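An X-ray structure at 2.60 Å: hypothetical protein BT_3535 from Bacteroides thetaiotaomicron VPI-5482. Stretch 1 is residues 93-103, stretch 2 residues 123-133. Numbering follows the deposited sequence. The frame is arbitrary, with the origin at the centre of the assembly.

Stretch 1 (93-103) GFLNIADEDGT
Stretch 2 (123-133) AEYKTNGCTLY

Two carbonyl oxygens, Gly102 O and Tyr125 O, lie 2.9 Å apart. The Tyr125 carbonyl points roughly at Gly102 O, while the Gly102 carbonyl lies crosswise to that line. Both are acceptors, so no hydrogen bond joins them. The approach lies in a poorly ordered part of the model, since residues 101 to 103 have high B factors.

The two stretches belong to one chain and run roughly antiparallel. Strand 93-97 and strand 124-133 make an angle of 152° between their N-to-C directions, and their axes come within 7.9 Å. The CA spacing narrows along the pair: Phe94 CA to Leu132 CA is 7.5 Å, Asn96 CA to Cys130 CA 6.9 Å, Ala98 CA to Asn128 CA 5.8 Å, and Thr103 CA to Tyr125 CA 4.9 Å. Together the stretches bury 640 Å².

In strand 93-97 the side chains alternate. Phe94 and Asn96 point toward stretch 2, as does Ala98 just beyond the strand. Leu95 (chi1 t, chi2 p) and Ile97 (m, m) point away. Backbone phi/psi is extended, for example -140/131 at Leu95 and -121/153 at Asn96. Strand 124-133 is largely extended too, with -126/151 at Lys126 and -146/165 at Asn128, but -83/-27 at Leu132.

Phe94 (chi1 m, chi2 -70°) lays its ring obliquely by the backbone of stretch 2, with CE2 3.3 Å from Leu132 O. Leu132 (m, t) points away; the closest contact of the ring is with its carbonyl oxygen.

Asn96 (chi1 m, chi2 -26°) reaches across to backbone. Its ND2 donates to Gly129 O at 2.6 Å. The bond is weak because the N-H...O angle is only 119°. The same ND2 lies 3.7 Å from Cys130 CB, and Cys130 is t. Ala98 CB packs 3.6 Å from Asn128 CG; Asn128 is t and points toward stretch 1.

Lys126 loses the largest area to the other stretch, 73 Å². Its CA-to-CB bond points sideways, but chi angles of -44°, -147°, -76° and 168° bring its end nearer. NZ donates to Asp99 O at 2.7 Å, placing the charged amine on a loop carbonyl. Farther back, CD lies 3.2 Å from Asp101 O.

At the narrow end the link is main chain to main chain. Tyr125 N donates to Thr103 O at 3.2 Å, with a 150° angle. Thr103 CG2 (chi1 -85°) meets Tyr125 CB at 3.9 Å. Gly102 has phi/psi -118/-124; an ideal CB there would lie 3.1 Å from Glu124 OE1, a tight fit.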

# COMPACT_ATOMS: atom_id res chain seq x y z
N GLY A 93 -3.65 -7.08 -1.07
CA GLY A 93 -3.98 -5.67 -1.03
C GLY A 93 -2.93 -4.86 -1.76
O GLY A 93 -2.22 -5.38 -2.62
N PHE A 94 -2.79 -3.60 -1.40
CA PHE A 94 -1.77 -2.73 -1.97
C PHE A 94 -0.41 -2.95 -1.30
O PHE A 94 -0.36 -3.54 -0.22
CB PHE A 94 -2.20 -1.30 -1.83
CG PHE A 94 -3.53 -1.02 -2.45
CD1 PHE A 94 -3.68 -1.04 -3.82
CD2 PHE A 94 -4.64 -0.74 -1.66
CE1 PHE A 94 -4.90 -0.78 -4.42
CE2 PHE A 94 -5.89 -0.47 -2.25
CZ PHE A 94 -6.01 -0.49 -3.64
N LEU A 95 0.67 -2.52 -1.98
CA LEU A 95 2.04 -2.58 -1.45
C LEU A 95 2.83 -1.32 -1.80
O LEU A 95 2.80 -0.88 -2.94
CB LEU A 95 2.77 -3.81 -1.98
CG LEU A 95 4.17 -4.11 -1.44
CD1 LEU A 95 4.08 -4.45 0.04
CD2 LEU A 95 4.85 -5.26 -2.23
N ASN A 96 3.49 -0.72 -0.80
CA ASN A 96 4.43 0.40 -0.97
C ASN A 96 5.75 -0.04 -0.42
O ASN A 96 5.79 -0.86 0.50
CB ASN A 96 4.11 1.59 -0.09
CG ASN A 96 2.92 2.33 -0.54
OD1 ASN A 96 2.55 2.31 -1.70
ND2 ASN A 96 2.28 2.98 0.39
N ILE A 97 6.81 0.55 -0.95
CA ILE A 97 8.15 0.30 -0.49
C ILE A 97 8.61 1.63 0.08
O ILE A 97 8.69 2.63 -0.64
CB ILE A 97 9.03 -0.14 -1.65
CG1 ILE A 97 8.26 -1.12 -2.57
CG2 ILE A 97 10.35 -0.71 -1.13
CD1 ILE A 97 7.88 -2.39 -1.94
N ALA A 98 8.85 1.65 1.39
CA ALA A 98 9.25 2.88 2.06
C ALA A 98 10.61 3.31 1.56
O ALA A 98 11.41 2.49 1.08
CB ALA A 98 9.28 2.69 3.55
N ASP A 99 10.88 4.61 1.66
CA ASP A 99 12.19 5.15 1.30
C ASP A 99 13.22 4.74 2.35
O ASP A 99 12.89 4.20 3.41
CB ASP A 99 12.13 6.67 1.23
CG ASP A 99 11.42 7.18 -0.00
OD1 ASP A 99 11.77 6.74 -1.12
OD2 ASP A 99 10.54 8.04 0.15
N GLU A 100 14.49 5.00 2.05
CA GLU A 100 15.57 4.75 2.98
C GLU A 100 15.63 5.89 4.02
O GLU A 100 16.17 5.68 5.12
CB GLU A 100 16.91 4.55 2.23
CG GLU A 100 17.89 3.56 2.89
CD GLU A 100 19.12 3.22 2.02
OE1 GLU A 100 19.14 3.56 0.82
OE2 GLU A 100 20.07 2.58 2.54
N ASP A 101 15.04 7.06 3.70
CA ASP A 101 15.00 8.22 4.63
C ASP A 101 14.74 7.73 6.06
O ASP A 101 13.76 7.06 6.30
CB ASP A 101 13.97 9.32 4.20
CG ASP A 101 12.51 8.81 4.05
OD1 ASP A 101 11.93 8.21 4.99
OD2 ASP A 101 11.90 9.08 2.99
N GLY A 102 15.65 8.03 6.98
CA GLY A 102 15.57 7.48 8.34
C GLY A 102 15.40 8.52 9.44
O GLY A 102 14.44 9.31 9.39
N THR A 103 16.33 8.49 10.41
CA THR A 103 16.47 9.40 11.59
C THR A 103 17.06 8.60 12.76
O THR A 103 16.96 7.37 12.79
CB THR A 103 15.16 10.13 12.08
OG1 THR A 103 14.96 11.34 11.33
CG2 THR A 103 15.25 10.52 13.57
N ALA A 123 19.22 0.97 14.90
CA ALA A 123 17.77 1.11 14.76
C ALA A 123 17.35 2.53 14.34
O ALA A 123 17.77 3.50 14.95
CB ALA A 123 17.06 0.69 16.06
N GLU A 124 16.49 2.63 13.32
CA GLU A 124 16.12 3.91 12.66
C GLU A 124 14.64 4.30 12.82
O GLU A 124 13.80 3.45 13.05
CB GLU A 124 16.51 3.89 11.17
CG GLU A 124 16.82 2.49 10.59
CD GLU A 124 16.84 2.45 9.08
OE1 GLU A 124 16.82 3.53 8.43
OE2 GLU A 124 16.85 1.32 8.53
N TYR A 125 14.34 5.59 12.67
CA TYR A 125 13.01 6.14 12.93
C TYR A 125 12.34 6.69 11.67
O TYR A 125 12.70 7.78 11.21
CB TYR A 125 13.11 7.25 13.97
CG TYR A 125 12.83 6.80 15.38
CD1 TYR A 125 11.52 6.45 15.77
CD2 TYR A 125 13.86 6.73 16.35
CE1 TYR A 125 11.25 6.03 17.06
CE2 TYR A 125 13.59 6.31 17.65
CZ TYR A 125 12.28 5.97 18.01
OH TYR A 125 11.99 5.55 19.29
N LYS A 126 11.34 5.99 11.15
CA LYS A 126 10.78 6.31 9.84
C LYS A 126 9.26 6.52 9.80
O LYS A 126 8.53 5.93 10.57
CB LYS A 126 11.13 5.18 8.85
CG LYS A 126 12.57 4.66 8.91
CD LYS A 126 13.12 4.21 7.55
CE LYS A 126 12.61 2.87 7.08
NZ LYS A 126 12.94 2.62 5.63
N THR A 127 8.81 7.36 8.86
CA THR A 127 7.41 7.48 8.49
C THR A 127 7.17 6.90 7.11
O THR A 127 7.99 7.04 6.23
CB THR A 127 6.94 8.93 8.46
OG1 THR A 127 7.36 9.58 9.66
CG2 THR A 127 5.43 9.00 8.40
N ASN A 128 6.05 6.23 6.92
CA ASN A 128 5.65 5.75 5.61
C ASN A 128 4.14 5.84 5.59
O ASN A 128 3.50 6.02 6.60
CB ASN A 128 6.14 4.31 5.35
CG ASN A 128 5.93 3.84 3.87
OD1 ASN A 128 5.56 2.69 3.63
ND2 ASN A 128 6.15 4.74 2.91
N GLY A 129 3.57 5.75 4.41
CA GLY A 129 2.17 6.05 4.24
C GLY A 129 1.64 5.25 3.09
O GLY A 129 2.36 4.53 2.45
N CYS A 130 0.38 5.43 2.79
CA CYS A 130 -0.29 4.44 2.00
C CYS A 130 -1.68 4.89 1.58
O CYS A 130 -2.47 5.29 2.42
CB CYS A 130 -0.41 3.27 2.94
SG CYS A 130 -0.93 2.04 2.10
N THR A 131 -2.02 4.85 0.30
CA THR A 131 -3.34 5.31 -0.09
C THR A 131 -4.21 4.10 -0.17
O THR A 131 -4.01 3.26 -1.03
CB THR A 131 -3.34 6.04 -1.41
OG1 THR A 131 -2.57 7.23 -1.25
CG2 THR A 131 -4.76 6.41 -1.83
N LEU A 132 -5.18 4.02 0.74
CA LEU A 132 -6.02 2.84 0.84
C LEU A 132 -7.15 2.87 -0.15
O LEU A 132 -7.62 1.81 -0.55
CB LEU A 132 -6.59 2.68 2.24
CG LEU A 132 -5.59 2.31 3.33
CD1 LEU A 132 -6.34 2.24 4.67
CD2 LEU A 132 -4.90 0.98 2.99
N TYR A 133 -7.58 4.06 -0.55
CA TYR A 133 -8.75 4.18 -1.41
C TYR A 133 -8.82 5.55 -2.03
O TYR A 133 -8.42 6.53 -1.41
CB TYR A 133 -10.02 3.87 -0.63
CG TYR A 133 -11.30 4.23 -1.35
CD1 TYR A 133 -11.79 3.44 -2.35
CD2 TYR A 133 -11.99 5.40 -1.04
CE1 TYR A 133 -12.96 3.78 -3.03
CE2 TYR A 133 -13.15 5.74 -1.71
CZ TYR A 133 -13.62 4.92 -2.70
OH TYR A 133 -14.76 5.25 -3.38